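Local coordinates for protein NRPS (Penicillium fellutanum, PDB 6NKI) that binds NADPH in a Rossmann-type fold of the male sterility protein family, as part of a fungal non-ribosomal peptide synthetase, at residues I150-C153 against L154-P158; L317-S320 against D321-K324; N351-G354 against T355-P358; M363-L366 against R367-G371. One frame throughout, in Å; residues are numbered along the deposited sequence.

How the interactions relate
Interaction 1 belongs to the Rossmann part of the chain, at the end of helix 136-156, while interactions 2, 3 and 4 lie in the smaller helical part on the far side of the chain's centre. Interaction 1 stands about 45 Å from interaction 2, centre to centre. The other three keep closer company: nearest atoms are about 7 Å apart between interactions 2 and 4, and about 5 Å between interactions 3 and 4, without touching. Bound NADPH lies between the two parts, about 11 Å from the side chain of Ile150 and about 10 Å from those of Phe322 and Phe365, none of them in contact with it.

Interaction 1: residues I150-C153 against L154-P158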
loop_
_atom_site.group_PDB
_atom_site.type_symbol
_atom_site.label_atom_id
_atom_site.label_comp_id
_atom_site.label_asym_id
_atom_site.label_seq_id
_atom_site.Cartn_x
_atom_site.Cartn_y
_atom_site.Cartn_z
ATOM N N ILE A 150 9.165 15.031 -27.695
ATOM C CA ILE A 150 9.951 14.336 -26.668
ATOM C C ILE A 150 10.786 13.197 -27.260
ATOM O O ILE A 150 11.949 13.011 -26.878
ATOM C CB ILE A 150 9.029 13.849 -25.516
ATOM C CG1 ILE A 150 8.817 14.935 -24.462
ATOM C CG2 ILE A 150 9.531 12.578 -24.837
ATOM C CD1 ILE A 150 7.719 14.621 -23.555
ATOM N N LEU A 151 10.215 12.404 -28.171
ATOM C CA LEU A 151 11.032 11.377 -28.819
ATOM C C LEU A 151 12.121 11.997 -29.691
ATOM O O LEU A 151 13.233 11.462 -29.774
ATOM C CB LEU A 151 10.172 10.433 -29.652
ATOM C CG LEU A 151 9.151 9.606 -28.889
ATOM C CD1 LEU A 151 8.551 8.642 -29.892
ATOM C CD2 LEU A 151 9.790 8.897 -27.682
ATOM N N GLN A 152 11.818 13.109 -30.364
ATOM C CA GLN A 152 12.876 13.873 -31.014
ATOM C C GLN A 152 14.006 14.149 -30.046
ATOM O O GLN A 152 15.185 14.089 -30.409
ATOM C CB GLN A 152 12.347 15.205 -31.539
ATOM C CG GLN A 152 11.474 15.159 -32.776
ATOM C CD GLN A 152 10.968 16.539 -33.132
ATOM O OE1 GLN A 152 11.144 17.496 -32.372
ATOM N NE2 GLN A 152 10.357 16.657 -34.301
ATOM N N CYS A 153 13.658 14.436 -28.802
ATOM C CA CYS A 153 14.647 14.921 -27.856
ATOM C C CYS A 153 15.555 13.784 -27.388
ATOM O O CYS A 153 16.780 13.952 -27.308
ATOM C CB CYS A 153 13.916 15.587 -26.688
ATOM S SG CYS A 153 14.875 16.741 -25.695
ATOM N N LEU A 154 14.975 12.614 -27.083
ATOM C CA LEU A 154 15.791 11.434 -26.789
ATOM C C LEU A 154 16.749 11.128 -27.939
ATOM O O LEU A 154 17.945 10.895 -27.723
ATOM C CB LEU A 154 14.896 10.216 -26.494
ATOM C CG LEU A 154 14.393 9.847 -25.084
ATOM C CD1 LEU A 154 13.430 10.875 -24.498
ATOM C CD2 LEU A 154 13.723 8.462 -25.083
ATOM N N ASN A 155 16.231 11.140 -29.166
ATOM C CA ASN A 155 17.006 10.742 -30.338
ATOM C C ASN A 155 18.286 11.566 -30.482
ATOM O O ASN A 155 19.373 11.014 -30.685
ATOM C CB ASN A 155 16.130 10.886 -31.575
ATOM C CG ASN A 155 16.713 10.219 -32.756
ATOM O OD1 ASN A 155 17.785 9.633 -32.660
ATOM N ND2 ASN A 155 16.027 10.296 -33.890
ATOM N N ARG A 156 18.178 12.884 -30.347
ATOM C CA ARG A 156 19.295 13.779 -30.613
ATOM C C ARG A 156 20.312 13.812 -29.476
ATOM O O ARG A 156 21.448 14.255 -29.688
ATOM C CB ARG A 156 18.746 15.179 -30.887
ATOM C CG ARG A 156 17.775 15.235 -32.081
ATOM C CD ARG A 156 17.230 16.635 -32.244
ATOM N NE ARG A 156 16.128 16.706 -33.191
ATOM C CZ ARG A 156 15.485 17.831 -33.485
ATOM N NH1 ARG A 156 15.849 18.974 -32.915
ATOM N NH2 ARG A 156 14.490 17.820 -34.360
ATOM N N SER A 157 19.928 13.304 -28.307
ATOM C CA SER A 157 20.812 13.301 -27.110
ATOM C C SER A 157 21.992 12.345 -27.290
ATOM O O SER A 157 21.773 11.226 -27.764
ATOM C CB SER A 157 20.036 12.926 -25.884
ATOM O OG SER A 157 20.919 12.600 -24.819
ATOM N N PRO A 158 23.217 12.720 -26.866
ATOM C CA PRO A 158 24.373 11.835 -26.976
ATOM C C PRO A 158 24.214 10.574 -26.117
ATOM O O PRO A 158 24.452 9.495 -26.609
ATOM C CB PRO A 158 25.524 12.662 -26.384
ATOM C CG PRO A 158 24.852 13.729 -25.553
ATOM C CD PRO A 158 23.547 14.007 -26.264
#
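Gln152 and Arg156, one turn apart near the end of helix 136-156, run side by side and point the same way. Both place CG beside their own backbone N (chi1 -74° for Gln152) and then extend, which carries the amide and the guanidinium outward as neighbours with their planes only 22° apart. The ends do not close on each other, since Gln152 OE1 stays 3.9 Å from Arg156 NH2. The nearer approach is at the root, where Arg156 CG lies 3.3 Å from Gln152 O, while Gln152 CB sits over one face of the guanidinium.

The inward side of the same turn is apolar. Leu154 leans its CD1 over the carbonyl of Ile150, 3.5 Å from Ile150 O, and comes to 4.3 Å from Ile150 CG2. Both side chains press on Ile123 of strand 122-125 and Leu163 of strand 162-166, the two parallel strands that this helix links as a beta-alpha-beta crossover. Backbone bonds hold the turn: Leu154 N gives to Ile150 O at 3.1 Å, and Asn155 and Arg156 continue the pattern. The last, from Ser157 N to Cys153 O, is weak at 3.4 Å, and there the backbone leaves the helix, with Ser157 OG bonded to Thr159 O.

The chemistry is thus two-sided: greasy branches seat the helix on the sheet, while the outward amide and guanidinium lie alongside each other, too far apart for a hydrogen bond between them.

Interaction 2: residues L317-S320 against D321-K324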
loop_
_atom_site.group_PDB
_atom_site.type_symbol
_atom_site.label_atom_id
_atom_site.label_comp_id
_atom_site.label_asym_id
_atom_site.label_seq_id
_atom_site.Cartn_x
_atom_site.Cartn_y
_atom_site.Cartn_z
ATOM N N LEU A 317 -12.017 -0.551 -5.938
ATOM C CA LEU A 317 -13.052 -0.963 -5.002
ATOM C C LEU A 317 -14.330 -1.333 -5.740
ATOM O O LEU A 317 -14.593 -0.851 -6.846
ATOM C CB LEU A 317 -13.372 0.167 -4.025
ATOM C CG LEU A 317 -12.306 0.622 -3.040
ATOM C CD1 LEU A 317 -12.706 1.939 -2.374
ATOM C CD2 LEU A 317 -12.053 -0.459 -1.979
ATOM N N ASN A 318 -15.136 -2.187 -5.110
ATOM C CA ASN A 318 -16.541 -2.260 -5.481
ATOM C C ASN A 318 -17.203 -0.933 -5.142
ATOM O O ASN A 318 -16.848 -0.271 -4.164
ATOM C CB ASN A 318 -17.247 -3.396 -4.736
ATOM C CG ASN A 318 -16.784 -4.764 -5.190
ATOM O OD1 ASN A 318 -16.649 -5.022 -6.390
ATOM N ND2 ASN A 318 -16.511 -5.647 -4.231
ATOM N N MET A 319 -18.175 -0.532 -5.959
ATOM C CA MET A 319 -18.880 0.705 -5.650
ATOM C C MET A 319 -19.634 0.635 -4.314
ATOM O O MET A 319 -19.695 1.636 -3.585
ATOM C CB MET A 319 -19.816 1.064 -6.798
ATOM C CG MET A 319 -19.051 1.510 -8.038
ATOM S SD MET A 319 -17.938 2.842 -7.589
ATOM C CE MET A 319 -19.078 4.100 -7.047
ATOM N N SER A 320 -20.203 -0.527 -3.961
ATOM C CA SER A 320 -20.795 -0.663 -2.633
ATOM C C SER A 320 -19.748 -0.474 -1.541
ATOM O O SER A 320 -20.003 0.194 -0.529
ATOM C CB SER A 320 -21.473 -2.021 -2.477
ATOM O OG SER A 320 -20.529 -3.068 -2.421
ATOM N N ASP A 321 -18.556 -1.040 -1.731
ATOM C CA ASP A 321 -17.501 -0.875 -0.742
ATOM C C ASP A 321 -17.055 0.582 -0.670
ATOM O O ASP A 321 -16.782 1.112 0.417
ATOM C CB ASP A 321 -16.338 -1.803 -1.108
ATOM C CG ASP A 321 -15.376 -2.045 0.046
ATOM O OD1 ASP A 321 -15.573 -1.497 1.159
ATOM O OD2 ASP A 321 -14.417 -2.812 -0.168
ATOM N N PHE A 322 -16.980 1.246 -1.828
ATOM C CA PHE A 322 -16.604 2.658 -1.874
ATOM C C PHE A 322 -17.580 3.522 -1.064
ATOM O O PHE A 322 -17.175 4.246 -0.143
ATOM C CB PHE A 322 -16.499 3.114 -3.347
ATOM C CG PHE A 322 -16.470 4.622 -3.528
ATOM C CD1 PHE A 322 -15.342 5.356 -3.199
ATOM C CD2 PHE A 322 -17.606 5.301 -3.991
ATOM C CE1 PHE A 322 -15.325 6.739 -3.337
ATOM C CE2 PHE A 322 -17.605 6.673 -4.116
ATOM C CZ PHE A 322 -16.440 7.395 -3.793
ATOM N N TRP A 323 -18.878 3.429 -1.361
ATOM C CA TRP A 323 -19.826 4.308 -0.679
ATOM C C TRP A 323 -19.953 4.014 0.814
ATOM O O TRP A 323 -20.139 4.952 1.600
ATOM C CB TRP A 323 -21.203 4.237 -1.315
ATOM C CG TRP A 323 -21.316 4.900 -2.634
ATOM C CD1 TRP A 323 -21.481 4.299 -3.844
ATOM C CD2 TRP A 323 -21.236 6.298 -2.885
ATOM N NE1 TRP A 323 -21.553 5.245 -4.837
ATOM C CE2 TRP A 323 -21.400 6.483 -4.270
ATOM C CE3 TRP A 323 -21.057 7.418 -2.072
ATOM C CZ2 TRP A 323 -21.408 7.739 -4.852
ATOM C CZ3 TRP A 323 -21.053 8.664 -2.658
ATOM C CH2 TRP A 323 -21.224 8.812 -4.028
ATOM N N LYS A 324 -19.861 2.746 1.241
ATOM C CA LYS A 324 -19.960 2.546 2.679
ATOM C C LYS A 324 -18.774 3.151 3.392
ATOM O O LYS A 324 -18.870 3.441 4.589
ATOM C CB LYS A 324 -20.152 1.070 3.061
ATOM C CG LYS A 324 -19.115 0.069 2.637
ATOM C CD LYS A 324 -19.381 -1.300 3.315
ATOM C CE LYS A 324 -20.604 -2.079 2.780
ATOM N NZ LYS A 324 -20.441 -2.670 1.416
#
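Strand 316-318 turns directly into helix 319-330, and the first helical bonds run from Phe322 N to Asn318 O (2.8 Å) and from Trp323 N to Met319 O (3.0 Å). Met319 does most of the side-chain work. Bent at both chi2 (-54°) and chi3 (-62°), it curls so that its methyl CE touches both aromatic side chains of the next turn, 3.6 Å from Phe322 CD2 and 3.5 Å from Trp323 NE1. Its sulfur makes an oblique Met-aromatic contact with the Phe322 ring. Phe322 in turn lays CE2 over the centre of one Trp323 ring face, and Trp323 stacks on Tyr262.

Leu317 crosses Phe322 at about a right angle, setting CD1 at the edge of the phenyl ring, 4.1 Å from Phe322 CB. Its other branch, CD2, lies 3.8 Å from Asp321 OD2, an oxygen that forms a salt bridge with Arg396 on helix 389-410. Toward solvent, Lys324 folds back on itself until NZ makes a weak bond to Ser320 O, the same carbonyl that accepts Lys324 N at 3.1 Å.

This is a strand-to-helix junction. Leu317 continues the sheet through backbone bonds to Leu271, and Phe322 packs between helices 248-259 and 389-410, in the helical part that completes a Rossmann-type protein beside its NADPH.

Interaction 3: residues N351-G354 against T355-P358; sequences NEVG and TSHP
This is a turn contact at the surface, in the loop that connects helix 339-351 to helix 363-369, where the chain doubles back through a type I beta turn from Gly354 to His357. The closing bond runs from His357 N to Gly354 O at 3.1 Å, with an N-H...O angle of 152°. The donor stands above the carbonyl plane, 63° out of it, so the N-H comes in over the face of the carbonyl, not on a lone pair. Thr355 and Ser356 are the two central residues of the turn.

The side chains touch on one side of the turn, a valine methyl against two hydroxyls. Val353 leans forward with CG1, which lies anti to the backbone N (chi1 -175°), and that branch meets Ser356 OG at 3.4 Å. The Val353 and Thr355 side chains cross obliquely, Val353 CG1 staying 4.0 Å from Thr355 OG1. Both hydroxyls are set between their own backbone N and carbonyl carbon, which lets them face the valine methyl.

At the exit of the turn His357 sets CB 3.4 Å from Val353 O and then swings its imidazole away from the preceding residues. One face of that ring receives CD of the following Pro358, 3.6 Å above the plane and offset toward the rim. Pro358 O accepts a hydrogen bond from Arg251 of helix 248-259, which ties the loop back to the helical part. The arrangement is a plain type I turn in a helix-to-helix connection, closed by the backbone bond from His357 N to Gly354 O, with light side-chain touches round it.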
loop_
_atom_site.group_PDB
_atom_site.type_symbol
_atom_site.label_atom_id
_atom_site.label_comp_id
_atom_site.label_asym_id
_atom_site.label_seq_id
_atom_site.Cartn_x
_atom_site.Cartn_y
_atom_site.Cartn_z
ATOM N N ASN A 351 -29.180 22.963 -11.775
ATOM C CA ASN A 351 -29.728 24.010 -12.680
ATOM C C ASN A 351 -29.817 25.410 -12.053
ATOM O O ASN A 351 -29.685 26.386 -12.802
ATOM C CB ASN A 351 -31.040 23.594 -13.343
ATOM C CG ASN A 351 -31.276 24.361 -14.623
ATOM O OD1 ASN A 351 -30.483 25.227 -14.981
ATOM N ND2 ASN A 351 -32.355 24.046 -15.321
ATOM N N GLU A 352 -30.085 25.510 -10.755
ATOM C CA GLU A 352 -30.343 26.798 -10.113
ATOM C C GLU A 352 -29.145 27.731 -10.228
ATOM O O GLU A 352 -29.281 28.875 -10.680
ATOM C CB GLU A 352 -30.729 26.610 -8.646
ATOM C CG GLU A 352 -31.025 27.940 -7.950
ATOM C CD GLU A 352 -31.557 27.786 -6.537
ATOM O OE1 GLU A 352 -31.721 26.636 -6.081
ATOM O OE2 GLU A 352 -31.810 28.820 -5.882
ATOM N N VAL A 353 -27.966 27.273 -9.807
ATOM C CA VAL A 353 -26.751 28.057 -9.998
ATOM C C VAL A 353 -25.763 27.200 -10.774
ATOM O O VAL A 353 -24.817 26.649 -10.199
ATOM C CB VAL A 353 -26.151 28.531 -8.659
ATOM C CG1 VAL A 353 -24.955 29.461 -8.903
ATOM C CG2 VAL A 353 -27.216 29.207 -7.788
ATOM N N GLY A 354 -25.988 27.062 -12.083
ATOM C CA GLY A 354 -25.143 26.184 -12.878
ATOM C C GLY A 354 -23.686 26.611 -12.883
ATOM O O GLY A 354 -22.783 25.775 -12.783
ATOM N N THR A 355 -23.443 27.922 -12.948
ATOM C CA THR A 355 -22.095 28.450 -13.145
ATOM C C THR A 355 -21.114 27.861 -12.137
ATOM O O THR A 355 -20.167 27.157 -12.504
ATOM C CB THR A 355 -22.132 29.971 -13.025
ATOM O OG1 THR A 355 -22.177 30.333 -11.642
ATOM C CG2 THR A 355 -23.431 30.459 -13.627
ATOM N N SER A 356 -21.331 28.141 -10.858
ATOM C CA SER A 356 -20.410 27.732 -9.811
ATOM C C SER A 356 -20.596 26.286 -9.370
ATOM O O SER A 356 -19.850 25.829 -8.494
ATOM C CB SER A 356 -20.559 28.656 -8.598
ATOM O OG SER A 356 -21.836 28.508 -7.998
ATOM N N HIS A 357 -21.544 25.554 -9.949
ATOM C CA HIS A 357 -21.814 24.219 -9.429
ATOM C C HIS A 357 -20.773 23.231 -9.936
ATOM O O HIS A 357 -20.533 23.159 -11.147
ATOM C CB HIS A 357 -23.210 23.734 -9.801
ATOM C CG HIS A 357 -23.570 22.427 -9.157
ATOM N ND1 HIS A 357 -23.285 21.208 -9.734
ATOM C CD2 HIS A 357 -24.143 22.150 -7.961
ATOM C CE1 HIS A 357 -23.696 20.239 -8.936
ATOM N NE2 HIS A 357 -24.214 20.782 -7.851
ATOM N N PRO A 358 -20.159 22.440 -9.049
ATOM C CA PRO A 358 -18.997 21.624 -9.457
ATOM C C PRO A 358 -19.321 20.536 -10.472
ATOM O O PRO A 358 -18.396 20.064 -11.145
ATOM C CB PRO A 358 -18.503 21.019 -8.132
ATOM C CG PRO A 358 -19.024 21.941 -7.066
ATOM C CD PRO A 358 -20.367 22.423 -7.591
#

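Interaction 4: residues M363-L366 against R367-G371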
loop_
_atom_site.group_PDB
_atom_site.type_symbol
_atom_site.label_atom_id
_atom_site.label_comp_id
_atom_site.label_asym_id
_atom_site.label_seq_id
_atom_site.Cartn_x
_atom_site.Cartn_y
_atom_site.Cartn_z
ATOM N N MET A 363 -21.379 17.317 -16.391
ATOM C CA MET A 363 -22.708 16.689 -16.628
ATOM C C MET A 363 -22.730 15.790 -17.870
ATOM O O MET A 363 -23.463 14.792 -17.847
ATOM C CB MET A 363 -23.809 17.743 -16.733
ATOM C CG MET A 363 -24.087 18.409 -15.417
ATOM S SD MET A 363 -24.815 17.239 -14.268
ATOM C CE MET A 363 -25.030 18.303 -12.847
ATOM N N GLY A 364 -22.025 16.164 -18.933
ATOM C CA GLY A 364 -22.013 15.357 -20.141
ATOM C C GLY A 364 -21.552 13.934 -19.873
ATOM O O GLY A 364 -22.120 12.976 -20.406
ATOM N N PHE A 365 -20.512 13.780 -19.044
ATOM C CA PHE A 365 -20.010 12.451 -18.713
ATOM C C PHE A 365 -21.103 11.616 -18.063
ATOM O O PHE A 365 -21.459 10.538 -18.553
ATOM C CB PHE A 365 -18.796 12.560 -17.784
ATOM C CG PHE A 365 -18.102 11.240 -17.514
ATOM C CD1 PHE A 365 -17.181 10.732 -18.415
ATOM C CD2 PHE A 365 -18.381 10.507 -16.367
ATOM C CE1 PHE A 365 -16.539 9.525 -18.173
ATOM C CE2 PHE A 365 -17.747 9.297 -16.126
ATOM C CZ PHE A 365 -16.827 8.807 -17.029
ATOM N N LEU A 366 -21.669 12.130 -16.966
ATOM C CA LEU A 366 -22.652 11.375 -16.190
ATOM C C LEU A 366 -23.814 10.901 -17.052
ATOM O O LEU A 366 -24.265 9.756 -16.925
ATOM C CB LEU A 366 -23.160 12.228 -15.028
ATOM C CG LEU A 366 -22.012 12.552 -14.070
ATOM C CD1 LEU A 366 -22.458 13.476 -12.939
ATOM C CD2 LEU A 366 -21.355 11.263 -13.520
ATOM N N ARG A 367 -24.298 11.764 -17.948
ATOM C CA ARG A 367 -25.414 11.381 -18.799
ATOM C C ARG A 367 -25.066 10.174 -19.660
ATOM O O ARG A 367 -25.950 9.382 -20.007
ATOM C CB ARG A 367 -25.836 12.561 -19.670
ATOM C CG ARG A 367 -26.434 13.734 -18.907
ATOM C CD ARG A 367 -26.966 14.808 -19.875
ATOM N NE ARG A 367 -27.566 15.931 -19.154
ATOM C CZ ARG A 367 -26.947 17.075 -18.868
ATOM N NH1 ARG A 367 -25.707 17.280 -19.265
ATOM N NH2 ARG A 367 -27.584 18.025 -18.198
ATOM N N ALA A 368 -23.787 10.012 -20.007
ATOM C CA ALA A 368 -23.376 8.848 -20.782
ATOM C C ALA A 368 -23.310 7.610 -19.903
ATOM O O ALA A 368 -23.865 6.560 -20.252
ATOM C CB ALA A 368 -22.023 9.109 -21.447
ATOM N N SER A 369 -22.638 7.726 -18.754
ATOM C CA SER A 369 -22.486 6.586 -17.855
ATOM C C SER A 369 -23.829 6.150 -17.288
ATOM O O SER A 369 -24.181 4.963 -17.334
ATOM C CB SER A 369 -21.518 6.934 -16.726
ATOM O OG SER A 369 -22.024 7.960 -15.892
ATOM N N GLY A 370 -24.598 7.097 -16.762
ATOM C CA GLY A 370 -25.860 6.787 -16.123
ATOM C C GLY A 370 -25.843 7.196 -14.666
ATOM O O GLY A 370 -26.429 6.523 -13.812
ATOM N N GLY A 371 -25.170 8.309 -14.377
ATOM C CA GLY A 371 -24.950 8.715 -13.005
ATOM C C GLY A 371 -24.039 7.800 -12.222
ATOM O O GLY A 371 -23.994 7.877 -10.990
#
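Ser369 turns its hydroxyl back along the helix to Leu366, where OG donates to Leu366 O at 3.1 Å. With chi1 at 65°, OG lies between the backbone N and the carbonyl carbon, and this brings it to the preceding turn; its one hydrogen is given there, with Cys372 O a weaker alternative. Leu366 O also takes Gly370 N at 2.7 Å, nearly in line with the C=O, and Gly371 N at 3.1 Å from above the carbonyl plane. Three donors therefore grip one oxygen in a C-terminal helix end closed by a positive-phi glycine: Gly370, with phi 119°, takes the chain out of the helix.

Arg367 is extended from CG to NE and lies back along Met363: its CG is 3.3 Å from Met363 O, and the guanidinium end comes obliquely against Met363 CB. NE forms a long, weak ion pair with Glu347. Met363 bends at chi2 (-67°), carrying its sulfur end away from the arginine.

That end packs on Val346 and Val350, and Leu366 on Met343, so this face of helix 363-369 lies against helix 339-351, while Gly371 O is tied to Asn263 at the end of strand 261-263.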